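Local coordinates for agmatinase (Burkholderia thailandensis, PDB 4DZ4), which probably hydrolyses agmatine to putrescine and urea, using a pair of manganese ions in each subunit, at residues E26-G31 and S77-E82; V54-A59 and L112-A117; P116-H121 and H139-P144. All coordinates share one frame; numbering follows the deposited sequence.

The three interactions fall into two regions of one chain. Interactions 2 and 3 are neighbours, centres 7 Å apart: they share Pro116 and Ala117 on helix 114-126, and between them Val54 CG1 lies 3.4 Å from Ile141 CG2. Interaction 1 is remote, its centre 30 Å from both others and its nearest atoms about 14 Å from interaction 2 and about 16 Å from interaction 3. Along the chain, interactions 1 and 2 alternate segments, interaction 1 closes before interaction 3 opens, and interaction 3 begins where interaction 2 ends. The pair thus packs helix 114-126 against the loop after strand 49-54 and the segment beginning with manganese ligand His139, while interaction 1 joins peripheral loops at subunit boundaries.

Interaction 1: E26-G31 and S77-E82; sequences ENTYAG and SVQLAE. With EDO (1,2-ethanediol), chain Y; EDO (1,2-ethanediol), chain S.
Thr28 and Val78 mark the closest backbone approach, their CA atoms 5.8 Å apart. Thr28 is the second residue of a type I beta turn, closed by Ala30 N to Asn27 O at 3.0 Å, and Val78 begins a run of helical backbone angles that extends to Glu82. The backbone of the turn itself takes part in the packing: Thr28 O rests 3.5 Å from Val78 CB, with Val78 CG2 equally near.

Beside this carbonyl contact the two side chains slant across one another, methyl to methyl, at 3.7 Å from Thr28 CG2 to Val78 CG2. The first torsion of Thr28 (chi1 -47°) divides its branches: CG2 lies opposite the backbone N and fits beside Val78 and the CG of Gln79, while OG1 turns to the polar side. There a water bridges the segments, 2.7 Å from Thr28 OG1 and donating to Glu82 OE1 at 2.9 Å. The extended chain of Glu82 carries its carboxylate to this water, and Glu82 OE2 accepts a hydrogen bond from O2 of a 1,2-ethanediol at 2.8 Å. A second diol gives a hydrogen bond from its O2 to Glu26 O at 2.7 Å, although its fit against Glu82 is doubtful.

Other subunits close the surroundings. Phe62 of a third subunit packs on both Thr28 and Val78, and the side-chain NE2 of Gln79 is hydrogen-bonded to Pro261 O of that subunit, so the contact forms part of a subunit interface. Within the chain, segment 26-31 lies in the loop from helix 13-16 to strand 39-40, and segment 77-82 in the loop from helix 69-76 to strand 98-103. Those two strands are adjacent at one margin of the parallel sheet, and Leu80 leans on helix 300-323.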
ATOM      1  N   GLU B  26       5.758  -9.203  27.587  1.00 15.96           N
ATOM      2  CA  GLU B  26       6.398  -8.786  26.331  1.00 15.44           C
ATOM      3  C   GLU B  26       6.091  -7.321  26.026  1.00 15.21           C
ATOM      4  O   GLU B  26       5.019  -6.835  26.365  1.00 15.84           O
ATOM      5  CB  GLU B  26       5.863  -9.620  25.141  1.00 15.34           C
ATOM      6  CG  GLU B  26       6.046 -11.119  25.324  1.00 15.18           C
ATOM      7  CD  GLU B  26       7.377 -11.651  24.806  1.00 15.39           C
ATOM      8  OE1 GLU B  26       8.271 -10.866  24.398  1.00 15.36           O
ATOM      9  OE2 GLU B  26       7.536 -12.894  24.822  1.00 15.70           O
ATOM     10  N   ASN B  27       7.029  -6.610  25.406  1.00 14.82           N
ATOM     11  CA  ASN B  27       6.659  -5.423  24.629  1.00 14.69           C
ATOM     12  C   ASN B  27       5.951  -5.916  23.365  1.00 13.72           C
ATOM     13  O   ASN B  27       6.466  -6.769  22.650  1.00 13.26           O
ATOM     14  CB  ASN B  27       7.885  -4.563  24.311  1.00 14.89           C
ATOM     15  CG  ASN B  27       8.331  -3.724  25.510  1.00 16.20           C
ATOM     16  OD1 ASN B  27       7.540  -3.441  26.429  1.00 16.42           O
ATOM     17  ND2 ASN B  27       9.598  -3.321  25.507  1.00 16.55           N
ATOM     18  N   THR B  28       4.727  -5.442  23.138  1.00 13.54           N
ATOM     19  CA  THR B  28       3.884  -6.033  22.083  1.00 13.03           C
ATOM     20  C   THR B  28       4.544  -5.947  20.699  1.00 12.36           C
ATOM     21  O   THR B  28       4.373  -6.845  19.868  1.00 11.81           O
ATOM     22  CB  THR B  28       2.484  -5.368  22.094  1.00 13.56           C
ATOM     23  OG1 THR B  28       2.010  -5.320  23.449  1.00 14.17           O
ATOM     24  CG2 THR B  28       1.477  -6.180  21.264  1.00 12.63           C
ATOM     25  N   TYR B  29       5.319  -4.869  20.497  1.00 12.08           N
ATOM     26  CA  TYR B  29       6.021  -4.521  19.247  1.00 11.89           C
ATOM     27  C   TYR B  29       7.408  -5.168  19.118  1.00 11.63           C
ATOM     28  O   TYR B  29       8.140  -4.841  18.207  1.00 11.90           O
ATOM     29  CB  TYR B  29       6.187  -2.982  19.142  1.00 12.01           C
ATOM     30  CG  TYR B  29       6.631  -2.332  20.452  1.00 12.54           C
ATOM     31  CD1 TYR B  29       7.993  -2.240  20.792  1.00 12.73           C
ATOM     32  CD2 TYR B  29       5.693  -1.794  21.331  1.00 12.97           C
ATOM     33  CE1 TYR B  29       8.400  -1.628  21.977  1.00 13.56           C
ATOM     34  CE2 TYR B  29       6.071  -1.195  22.520  1.00 13.72           C
ATOM     35  CZ  TYR B  29       7.421  -1.120  22.847  1.00 14.00           C
ATOM     36  OH  TYR B  29       7.799  -0.534  24.031  1.00 15.18           O
ATOM     37  N   ALA B  30       7.761  -6.071  20.024  1.00 11.46           N
ATOM     38  CA  ALA B  30       9.065  -6.736  19.943  1.00 11.44           C
ATOM     39  C   ALA B  30       8.920  -8.185  20.402  1.00 11.22           C
ATOM     40  O   ALA B  30       7.798  -8.680  20.596  1.00 10.99           O
ATOM     41  CB  ALA B  30      10.096  -5.982  20.786  1.00 12.00           C
ATOM     42  N   GLY B  31      10.046  -8.862  20.592  1.00 11.25           N
ATOM     43  CA  GLY B  31      10.014 -10.216  21.141  1.00 11.36           C
ATOM     44  C   GLY B  31       9.813 -11.312  20.109  1.00 11.10           C
ATOM     45  O   GLY B  31       9.253 -11.075  19.037  1.00 10.86           O
ATOM     46  N   SER B  77      -0.700 -12.179  16.120  1.00  9.92           N
ATOM     47  CA  SER B  77      -1.198 -12.719  17.391  1.00 10.58           C
ATOM     48  C   SER B  77      -0.614 -11.990  18.627  1.00 11.08           C
ATOM     49  O   SER B  77      -0.967 -12.327  19.752  1.00 11.41           O
ATOM     50  CB  SER B  77      -0.916 -14.231  17.474  1.00 10.63           C
ATOM     51  OG  SER B  77       0.483 -14.466  17.691  1.00 10.98           O
ATOM     52  N   VAL B  78       0.267 -11.017  18.411  1.00 10.86           N
ATOM     53  CA  VAL B  78       0.965 -10.343  19.543  1.00 11.69           C
ATOM     54  C   VAL B  78       0.049  -9.701  20.573  1.00 12.47           C
ATOM     55  O   VAL B  78       0.277  -9.820  21.792  1.00 12.74           O
ATOM     56  CB  VAL B  78       2.114  -9.393  19.105  1.00 11.45           C
ATOM     57  CG1 VAL B  78       3.182 -10.185  18.366  1.00 11.32           C
ATOM     58  CG2 VAL B  78       1.622  -8.269  18.194  1.00 11.22           C
ATOM     59  N   GLN B  79      -1.000  -9.020  20.127  1.00 12.25           N
ATOM     60  CA  GLN B  79      -1.873  -8.384  21.094  1.00 13.40           C
ATOM     61  C   GLN B  79      -2.666  -9.400  21.904  1.00 13.66           C
ATOM     62  O   GLN B  79      -2.935  -9.186  23.070  1.00 14.13           O
ATOM     63  CB  GLN B  79      -2.856  -7.467  20.390  1.00 13.48           C
ATOM     64  CG  GLN B  79      -2.255  -6.186  19.877  1.00 13.75           C
ATOM     65  CD  GLN B  79      -3.335  -5.391  19.170  1.00 13.75           C
ATOM     66  OE1 GLN B  79      -4.022  -4.590  19.797  1.00 14.41           O
ATOM     67  NE2 GLN B  79      -3.531  -5.665  17.876  1.00 12.87           N
ATOM     68  N   LEU B  80      -3.063 -10.493  21.259  1.00 13.25           N
ATOM     69  CA  LEU B  80      -3.829 -11.546  21.925  1.00 14.01           C
ATOM     70  C   LEU B  80      -3.041 -12.177  23.065  1.00 14.34           C
ATOM     71  O   LEU B  80      -3.633 -12.675  24.040  1.00 14.86           O
ATOM     72  CB  LEU B  80      -4.230 -12.608  20.895  1.00 13.92           C
ATOM     73  CG  LEU B  80      -5.369 -12.143  19.966  1.00 14.22           C
ATOM     74  CD1 LEU B  80      -5.353 -13.013  18.721  1.00 13.81           C
ATOM     75  CD2 LEU B  80      -6.733 -12.251  20.650  1.00 14.93           C
ATOM     76  N   ALA B  81      -1.715 -12.127  22.979  1.00 14.26           N
ATOM     77  CA  ALA B  81      -0.879 -12.648  24.083  1.00 15.19           C
ATOM     78  C   ALA B  81      -0.789 -11.720  25.317  1.00 16.75           C
ATOM     79  O   ALA B  81      -0.388 -12.160  26.414  1.00 16.88           O
ATOM     80  CB  ALA B  81       0.524 -12.993  23.566  1.00 15.05           C
ATOM     81  N   GLU B  82      -1.161 -10.455  25.155  1.00 16.80           N
ATOM     82  CA  GLU B  82      -0.940  -9.456  26.214  1.00 18.57           C
ATOM     83  C   GLU B  82      -1.950  -9.528  27.350  1.00 18.53           C
ATOM     84  O   GLU B  82      -1.638  -9.177  28.496  1.00 19.42           O
ATOM     85  CB  GLU B  82      -0.940  -8.039  25.620  1.00 19.70           C
ATOM     86  CG  GLU B  82      -0.620  -6.938  26.650  1.00 22.77           C
ATOM     87  CD  GLU B  82      -0.856  -5.539  26.124  1.00 25.88           C
ATOM     88  OE1 GLU B  82      -1.581  -5.418  25.092  1.00 28.60           O
ATOM     89  OE2 GLU B  82      -0.337  -4.559  26.732  1.00 25.92           O
TER
HETATM   90  C1  EDO Y 410       2.263  -9.768  25.079  1.00 29.98           C
HETATM   91  O1  EDO Y 410       2.740 -10.571  26.165  1.00 36.56           O
HETATM   92  C2  EDO Y 410       2.006  -8.315  25.456  1.00 27.36           C
HETATM   93  O2  EDO Y 410       2.884  -7.446  24.775  1.00 26.10           O
HETATM   94  C1  EDO S 404      -3.727  -1.605  25.438  1.00 41.16           C
HETATM   95  O1  EDO S 404      -3.054  -2.356  24.420  1.00 42.72           O
HETATM   96  C2  EDO S 404      -3.526  -2.370  26.738  1.00 41.21           C
HETATM   97  O2  EDO S 404      -2.119  -2.443  27.003  1.00 42.78           O
HETATM   98  O   HOH W   1      -0.224  -3.731  23.233  1.00 17.61           O

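Interaction 2: V54-A59 and L112-A117; sequences VPLDLA and LSIKPA. With EDO (1,2-ethanediol), chain X.
Two torsion choices bring Leu56 and Ile114 together: Leu56 holds CG directly away from its backbone N (chi1 180°), and Ile114 places CG1 beside its own N (chi1 -64°), leaving the CG2 methyl trans to that N. As a result both ends of the isoleucine fork meet Leu56 CD1, with Ile114 CG2 at 4.0 Å and Ile114 CD1 at 4.1 Å. The two side chains pass at a slant.

Leu58 comes to the same isoleucine roughly perpendicular to it, and meets only the end of the chain. Leu58 CD1 and Ile114 CD1 are 3.5 Å apart, closer than ordinary van der Waals contact, so this methyl pair is tight. Ile114 thus presents its CD1 methyl to two leucines of one loop, which reach it from the same side. The backbones stay well separated, the nearest CA atoms being Leu56 and Ile114 at 8.8 Å, so side chains alone make the contact.

Pro55 is the centre of an inverse gamma turn that bends the chain just ahead of Leu56. On the other segment, Lys115 N in the first turn of the helix donates to O2 of a 1,2-ethanediol, probably a crystallisation component, at 2.9 Å, with an N-H...O angle of 162°; the diol is also hydrogen-bonded to Pro111 O and Asp175 O. At the subunit boundary, Leu58 packs on Leu58 of a fourth subunit.

Segment 54-59 leaves the C-terminal end of strand 49-54, and segment 112-117 opens helix 114-126. That helix is the middle element of a beta-alpha-beta crossover from strand 98-103 to strand 131-136, two parallel strands with strand 49-54 between them in the sheet. The contact thus joins the start of the crossover helix to the loop following the strand it passes over.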
ATOM      1  N   VAL B  54       1.696 -24.799   7.856  1.00  9.13           N
ATOM      2  CA  VAL B  54       1.947 -25.539   6.608  1.00  9.24           C
ATOM      3  C   VAL B  54       1.933 -24.493   5.497  1.00  9.25           C
ATOM      4  O   VAL B  54       0.863 -24.043   5.097  1.00  8.97           O
ATOM      5  CB  VAL B  54       0.892 -26.656   6.311  1.00  9.43           C
ATOM      6  CG1 VAL B  54       1.285 -27.391   5.038  1.00  9.48           C
ATOM      7  CG2 VAL B  54       0.821 -27.673   7.457  1.00  9.73           C
ATOM      8  N   PRO B  55       3.119 -24.067   5.029  1.00  9.15           N
ATOM      9  CA  PRO B  55       3.214 -22.846   4.189  1.00  8.84           C
ATOM     10  C   PRO B  55       3.070 -23.168   2.700  1.00  9.03           C
ATOM     11  O   PRO B  55       3.995 -22.962   1.904  1.00  9.39           O
ATOM     12  CB  PRO B  55       4.626 -22.339   4.493  1.00  8.94           C
ATOM     13  CG  PRO B  55       5.402 -23.602   4.747  1.00  9.40           C
ATOM     14  CD  PRO B  55       4.445 -24.466   5.558  1.00  9.67           C
ATOM     15  N   LEU B  56       1.895 -23.654   2.337  1.00  8.89           N
ATOM     16  CA  LEU B  56       1.629 -24.113   0.963  1.00  8.91           C
ATOM     17  C   LEU B  56       0.771 -23.113   0.205  1.00  8.74           C
ATOM     18  O   LEU B  56      -0.251 -22.648   0.733  1.00  8.85           O
ATOM     19  CB  LEU B  56       0.861 -25.424   1.034  1.00  9.31           C
ATOM     20  CG  LEU B  56       0.467 -26.081  -0.290  1.00  9.51           C
ATOM     21  CD1 LEU B  56       1.702 -26.553  -1.087  1.00 10.13           C
ATOM     22  CD2 LEU B  56      -0.493 -27.260  -0.070  1.00 10.17           C
ATOM     23  N   ASP B  57       1.118 -22.796  -1.040  1.00  8.71           N
ATOM     24  CA  ASP B  57       0.119 -22.130  -1.901  1.00  8.87           C
ATOM     25  C   ASP B  57       0.135 -22.666  -3.334  1.00  9.14           C
ATOM     26  O   ASP B  57      -0.437 -22.070  -4.248  1.00  9.35           O
ATOM     27  CB  ASP B  57       0.181 -20.578  -1.862  1.00  9.06           C
ATOM     28  CG  ASP B  57       1.509 -20.022  -2.351  1.00  9.16           C
ATOM     29  OD1 ASP B  57       2.295 -20.778  -2.919  1.00 10.32           O
ATOM     30  OD2 ASP B  57       1.739 -18.814  -2.126  1.00  9.22           O
ATOM     31  N   LEU B  58       0.745 -23.831  -3.509  1.00  9.55           N
ATOM     32  CA  LEU B  58       0.816 -24.455  -4.845  1.00 10.12           C
ATOM     33  C   LEU B  58      -0.529 -24.952  -5.364  1.00 10.07           C
ATOM     34  O   LEU B  58      -0.693 -25.191  -6.556  1.00 10.79           O
ATOM     35  CB  LEU B  58       1.847 -25.613  -4.852  1.00 10.88           C
ATOM     36  CG  LEU B  58       3.247 -25.212  -4.382  1.00 11.43           C
ATOM     37  CD1 LEU B  58       4.169 -26.425  -4.337  1.00 12.50           C
ATOM     38  CD2 LEU B  58       3.847 -24.136  -5.297  1.00 11.74           C
ATOM     39  N   ALA B  59      -1.506 -25.117  -4.472  1.00  9.69           N
ATOM     40  CA  ALA B  59      -2.803 -25.693  -4.870  1.00  9.74           C
ATOM     41  C   ALA B  59      -3.834 -24.593  -5.174  1.00  9.56           C
ATOM     42  O   ALA B  59      -4.980 -24.882  -5.527  1.00  9.87           O
ATOM     43  CB  ALA B  59      -3.336 -26.618  -3.777  1.00  9.99           C
ATOM     44  N   LEU B 112       4.612 -33.814  -5.708  1.00 14.60           N
ATOM     45  CA  LEU B 112       3.905 -35.040  -5.306  1.00 15.21           C
ATOM     46  C   LEU B 112       4.334 -35.533  -3.910  1.00 14.66           C
ATOM     47  O   LEU B 112       3.655 -36.389  -3.317  1.00 15.08           O
ATOM     48  CB  LEU B 112       4.032 -36.148  -6.346  1.00 16.79           C
ATOM     49  CG  LEU B 112       3.468 -35.845  -7.753  1.00 17.97           C
ATOM     50  CD1 LEU B 112       3.657 -37.010  -8.691  1.00 20.31           C
ATOM     51  CD2 LEU B 112       2.015 -35.390  -7.715  1.00 19.13           C
ATOM     52  N   SER B 113       5.454 -35.019  -3.391  1.00 13.64           N
ATOM     53  CA  SER B 113       5.904 -35.339  -2.015  1.00 13.36           C
ATOM     54  C   SER B 113       5.184 -34.528  -0.928  1.00 12.53           C
ATOM     55  O   SER B 113       5.358 -34.804   0.264  1.00 12.17           O
ATOM     56  CB  SER B 113       7.423 -35.130  -1.885  1.00 13.65           C
ATOM     57  OG  SER B 113       7.731 -33.729  -1.818  1.00 13.09           O
ATOM     58  N   ILE B 114       4.397 -33.521  -1.323  1.00 11.95           N
ATOM     59  CA  ILE B 114       3.815 -32.582  -0.347  1.00 11.47           C
ATOM     60  C   ILE B 114       2.713 -33.222   0.493  1.00 11.27           C
ATOM     61  O   ILE B 114       2.725 -33.127   1.732  1.00 10.91           O
ATOM     62  CB  ILE B 114       3.358 -31.278  -1.035  1.00 11.24           C
ATOM     63  CG1 ILE B 114       4.606 -30.561  -1.607  1.00 11.55           C
ATOM     64  CG2 ILE B 114       2.595 -30.365  -0.062  1.00 10.76           C
ATOM     65  CD1 ILE B 114       4.234 -29.395  -2.507  1.00 11.67           C
ATOM     66  N   LYS B 115       1.802 -33.913  -0.183  1.00 11.63           N
ATOM     67  CA  LYS B 115       0.711 -34.610   0.525  1.00 11.63           C
ATOM     68  C   LYS B 115       1.273 -35.566   1.598  1.00 11.62           C
ATOM     69  O   LYS B 115       0.931 -35.425   2.785  1.00 11.41           O
ATOM     70  CB  LYS B 115      -0.183 -35.347  -0.479  1.00 12.62           C
ATOM     71  CG  LYS B 115      -1.265 -36.158   0.214  1.00 12.90           C
ATOM     72  CD  LYS B 115      -2.079 -36.952  -0.789  1.00 14.04           C
ATOM     73  CE  LYS B 115      -3.086 -37.852  -0.070  1.00 14.85           C
ATOM     74  NZ  LYS B 115      -3.689 -38.806  -1.068  1.00 15.81           N
ATOM     75  N   PRO B 116       2.178 -36.495   1.201  1.00 12.19           N
ATOM     76  CA  PRO B 116       2.728 -37.382   2.258  1.00 12.28           C
ATOM     77  C   PRO B 116       3.514 -36.635   3.351  1.00 11.89           C
ATOM     78  O   PRO B 116       3.499 -37.083   4.503  1.00 11.71           O
ATOM     79  CB  PRO B 116       3.629 -38.372   1.475  1.00 13.07           C
ATOM     80  CG  PRO B 116       3.855 -37.731   0.138  1.00 13.18           C
ATOM     81  CD  PRO B 116       2.605 -36.918  -0.143  1.00 12.52           C
ATOM     82  N   ALA B 117       4.195 -35.522   2.999  1.00 11.43           N
ATOM     83  CA  ALA B 117       4.923 -34.715   4.000  1.00 11.37           C
ATOM     84  C   ALA B 117       3.942 -34.200   5.062  1.00 10.97           C
ATOM     85  O   ALA B 117       4.231 -34.286   6.253  1.00 11.64           O
ATOM     86  CB  ALA B 117       5.693 -33.538   3.355  1.00 11.04           C
TER
HETATM   87  C1  EDO X 409      -0.867 -34.225  -4.057  1.00 25.32           C
HETATM   88  O1  EDO X 409      -0.498 -35.093  -5.130  1.00 29.56           O
HETATM   89  C2  EDO X 409       0.230 -33.248  -3.600  1.00 24.53           C
HETATM   90  O2  EDO X 409       1.375 -33.899  -3.034  1.00 17.96           O

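Interaction 3: P116-H121 and H139-P144; sequences PAIVEH and HYITYP. With MN (manganese (II) ion), chain P.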
ATOM      1  N   PRO B 116       2.178 -36.495   1.201  1.00 12.19           N
ATOM      2  CA  PRO B 116       2.728 -37.382   2.258  1.00 12.28           C
ATOM      3  C   PRO B 116       3.514 -36.635   3.351  1.00 11.89           C
ATOM      4  O   PRO B 116       3.499 -37.083   4.503  1.00 11.71           O
ATOM      5  CB  PRO B 116       3.629 -38.372   1.475  1.00 13.07           C
ATOM      6  CG  PRO B 116       3.855 -37.731   0.138  1.00 13.18           C
ATOM      7  CD  PRO B 116       2.605 -36.918  -0.143  1.00 12.52           C
ATOM      8  N   ALA B 117       4.195 -35.522   2.999  1.00 11.43           N
ATOM      9  CA  ALA B 117       4.923 -34.715   4.000  1.00 11.37           C
ATOM     10  C   ALA B 117       3.942 -34.200   5.062  1.00 10.97           C
ATOM     11  O   ALA B 117       4.231 -34.286   6.253  1.00 11.64           O
ATOM     12  CB  ALA B 117       5.693 -33.538   3.355  1.00 11.04           C
ATOM     13  N   ILE B 118       2.792 -33.706   4.622  1.00 10.50           N
ATOM     14  CA  ILE B 118       1.787 -33.183   5.528  1.00 10.57           C
ATOM     15  C   ILE B 118       1.151 -34.314   6.380  1.00 10.94           C
ATOM     16  O   ILE B 118       1.003 -34.161   7.613  1.00 11.23           O
ATOM     17  CB  ILE B 118       0.714 -32.345   4.810  1.00 10.26           C
ATOM     18  CG1 ILE B 118       1.371 -31.158   4.077  1.00 10.04           C
ATOM     19  CG2 ILE B 118      -0.368 -31.885   5.819  1.00 10.01           C
ATOM     20  CD1 ILE B 118       0.445 -30.465   3.090  1.00  9.95           C
ATOM     21  N   VAL B 119       0.827 -35.440   5.751  1.00 11.49           N
ATOM     22  CA  VAL B 119       0.321 -36.615   6.523  1.00 12.17           C
ATOM     23  C   VAL B 119       1.331 -36.983   7.614  1.00 12.95           C
ATOM     24  O   VAL B 119       0.943 -37.208   8.769  1.00 13.19           O
ATOM     25  CB  VAL B 119      -0.001 -37.824   5.615  1.00 12.42           C
ATOM     26  CG1 VAL B 119      -0.457 -39.041   6.444  1.00 13.18           C
ATOM     27  CG2 VAL B 119      -1.066 -37.449   4.592  1.00 11.99           C
ATOM     28  N   GLU B 120       2.622 -37.026   7.285  1.00 13.14           N
ATOM     29  CA  GLU B 120       3.622 -37.489   8.261  1.00 14.23           C
ATOM     30  C   GLU B 120       3.846 -36.468   9.391  1.00 13.61           C
ATOM     31  O   GLU B 120       4.084 -36.826  10.532  1.00 13.88           O
ATOM     32  CB  GLU B 120       4.938 -37.787   7.540  1.00 15.24           C
ATOM     33  CG  GLU B 120       6.105 -38.134   8.443  1.00 16.93           C
ATOM     34  CD  GLU B 120       5.905 -39.413   9.259  1.00 19.27           C
ATOM     35  OE1 GLU B 120       5.002 -40.245   8.989  1.00 20.00           O
ATOM     36  OE2 GLU B 120       6.679 -39.583  10.218  1.00 21.82           O
ATOM     37  N   HIS B 121       3.761 -35.183   9.052  1.00 12.89           N
ATOM     38  CA  HIS B 121       3.824 -34.116  10.042  1.00 12.67           C
ATOM     39  C   HIS B 121       2.713 -34.314  11.053  1.00 12.63           C
ATOM     40  O   HIS B 121       2.952 -34.301  12.271  1.00 13.02           O
ATOM     41  CB  HIS B 121       3.713 -32.777   9.279  1.00 11.70           C
ATOM     42  CG  HIS B 121       3.560 -31.552  10.152  1.00 11.74           C
ATOM     43  ND1 HIS B 121       4.602 -30.977  10.797  1.00 11.87           N
ATOM     44  CD2 HIS B 121       2.437 -30.742  10.404  1.00 11.09           C
ATOM     45  CE1 HIS B 121       4.154 -29.887  11.464  1.00 11.79           C
ATOM     46  NE2 HIS B 121       2.832 -29.752  11.223  1.00 11.34           N
ATOM     47  N   HIS B 139      -6.069 -24.078   1.303  1.00  9.46           N
ATOM     48  CA  HIS B 139      -7.001 -25.055   1.891  1.00  9.65           C
ATOM     49  C   HIS B 139      -6.689 -26.502   1.592  1.00  9.65           C
ATOM     50  O   HIS B 139      -7.187 -27.406   2.282  1.00  9.34           O
ATOM     51  CB  HIS B 139      -8.443 -24.725   1.494  1.00 10.50           C
ATOM     52  CG  HIS B 139      -9.438 -24.922   2.629  1.00 10.89           C
ATOM     53  ND1 HIS B 139     -10.623 -24.279   2.675  1.00 11.05           N
ATOM     54  CD2 HIS B 139      -9.372 -25.713   3.772  1.00 10.66           C
ATOM     55  CE1 HIS B 139     -11.274 -24.626   3.793  1.00 10.94           C
ATOM     56  NE2 HIS B 139     -10.511 -25.508   4.474  1.00 11.07           N
ATOM     57  N   TYR B 140      -5.881 -26.754   0.558  1.00  9.45           N
ATOM     58  CA  TYR B 140      -5.536 -28.140   0.236  1.00  9.46           C
ATOM     59  C   TYR B 140      -4.973 -28.859   1.470  1.00  9.75           C
ATOM     60  O   TYR B 140      -5.183 -30.073   1.639  1.00  9.70           O
ATOM     61  CB  TYR B 140      -4.521 -28.216  -0.910  1.00 10.12           C
ATOM     62  CG  TYR B 140      -4.102 -29.649  -1.160  1.00 10.56           C
ATOM     63  CD1 TYR B 140      -4.869 -30.481  -1.964  1.00 11.27           C
ATOM     64  CD2 TYR B 140      -2.955 -30.177  -0.541  1.00 11.05           C
ATOM     65  CE1 TYR B 140      -4.504 -31.810  -2.168  1.00 11.65           C
ATOM     66  CE2 TYR B 140      -2.585 -31.503  -0.727  1.00 11.77           C
ATOM     67  CZ  TYR B 140      -3.362 -32.305  -1.559  1.00 12.36           C
ATOM     68  OH  TYR B 140      -3.011 -33.630  -1.765  1.00 13.86           O
ATOM     69  N   ILE B 141      -4.262 -28.121   2.331  1.00  9.17           N
ATOM     70  CA  ILE B 141      -3.596 -28.787   3.483  1.00  9.88           C
ATOM     71  C   ILE B 141      -4.564 -29.595   4.346  1.00 10.07           C
ATOM     72  O   ILE B 141      -4.169 -30.585   4.987  1.00 10.14           O
ATOM     73  CB  ILE B 141      -2.776 -27.800   4.362  1.00  9.62           C
ATOM     74  CG1 ILE B 141      -3.695 -26.885   5.209  1.00  9.48           C
ATOM     75  CG2 ILE B 141      -1.770 -27.016   3.483  1.00  9.90           C
ATOM     76  CD1 ILE B 141      -2.959 -26.016   6.235  1.00  9.53           C
ATOM     77  N   THR B 142      -5.833 -29.189   4.374  1.00  9.89           N
ATOM     78  CA  THR B 142      -6.798 -29.854   5.239  1.00 10.21           C
ATOM     79  C   THR B 142      -7.071 -31.324   4.849  1.00 10.56           C
ATOM     80  O   THR B 142      -7.388 -32.163   5.716  1.00 10.95           O
ATOM     81  CB  THR B 142      -8.092 -29.050   5.306  1.00  9.97           C
ATOM     82  OG1 THR B 142      -7.777 -27.710   5.712  1.00  9.61           O
ATOM     83  CG2 THR B 142      -9.077 -29.679   6.333  1.00 10.57           C
ATOM     84  N   TYR B 143      -6.902 -31.635   3.568  1.00 10.69           N
ATOM     85  CA  TYR B 143      -7.091 -33.007   3.113  1.00 11.04           C
ATOM     86  C   TYR B 143      -6.056 -33.963   3.744  1.00 11.12           C
ATOM     87  O   TYR B 143      -6.438 -34.904   4.429  1.00 11.65           O
ATOM     88  CB  TYR B 143      -7.117 -33.042   1.569  1.00 11.66           C
ATOM     89  CG  TYR B 143      -7.202 -34.408   0.960  1.00 12.78           C
ATOM     90  CD1 TYR B 143      -8.150 -35.358   1.405  1.00 13.30           C
ATOM     91  CD2 TYR B 143      -6.364 -34.758  -0.109  1.00 13.65           C
ATOM     92  CE1 TYR B 143      -8.218 -36.621   0.829  1.00 14.24           C
ATOM     93  CE2 TYR B 143      -6.411 -36.033  -0.675  1.00 14.55           C
ATOM     94  CZ  TYR B 143      -7.369 -36.945  -0.213  1.00 15.12           C
ATOM     95  OH  TYR B 143      -7.427 -38.179  -0.802  1.00 16.06           O
ATOM     96  N   PRO B 144      -4.738 -33.712   3.566  1.00 10.57           N
ATOM     97  CA  PRO B 144      -3.840 -34.642   4.268  1.00 11.00           C
ATOM     98  C   PRO B 144      -3.950 -34.574   5.796  1.00 10.98           C
ATOM     99  O   PRO B 144      -3.734 -35.582   6.484  1.00 11.40           O
ATOM    100  CB  PRO B 144      -2.424 -34.203   3.816  1.00 10.78           C
ATOM    101  CG  PRO B 144      -2.625 -32.872   3.111  1.00 10.28           C
ATOM    102  CD  PRO B 144      -4.022 -32.929   2.547  1.00 10.42           C
TER
HETATM  103 MN    MN P 401     -11.526 -23.285   0.948  0.78 14.69          MN
HETATM  104  O   HOH W   2     -11.934 -22.128  -0.563  1.00 13.72           O
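His139 ND1 binds a manganese ion at 2.2 Å, at the start of the segment whose other end, Pro144, packs against Ile118 and Val119. Asp163, Asp167, Asp246 and a water also bind this metal. The imidazole is steadied from behind, its NE2 hydrogen-bonded to Thr244 OG1, while Thr142 OG1 lies in the ring plane at its edge.

Further along, the contact is wholly apolar. Pro144 packs against Ile118 CB and CG2, with Ile118 CG2 3.7 Å from Pro144 CG, and Val119 CG2 reaches Pro144 CB at 3.6 Å. Backbones come close here: Val119 and Pro144 have CA atoms 5.1 Å apart. In the parallel alpha/beta fold of the arginase family, helix 114-126 and helix 142-153 are successive helices separated by strand 131-136, and His139 follows that strand's C-terminal end, near which the metals lie.

Ile118 CD1 also meets Ile141 CG2 at 4.1 Å, the side chains crossing nearly at right angles. Ile141 places CG1 between its N and carbonyl carbon (chi1 73°), which leaves CG2 as the branch that meets Ile118. Val54 of strand 49-54 touches both isoleucines.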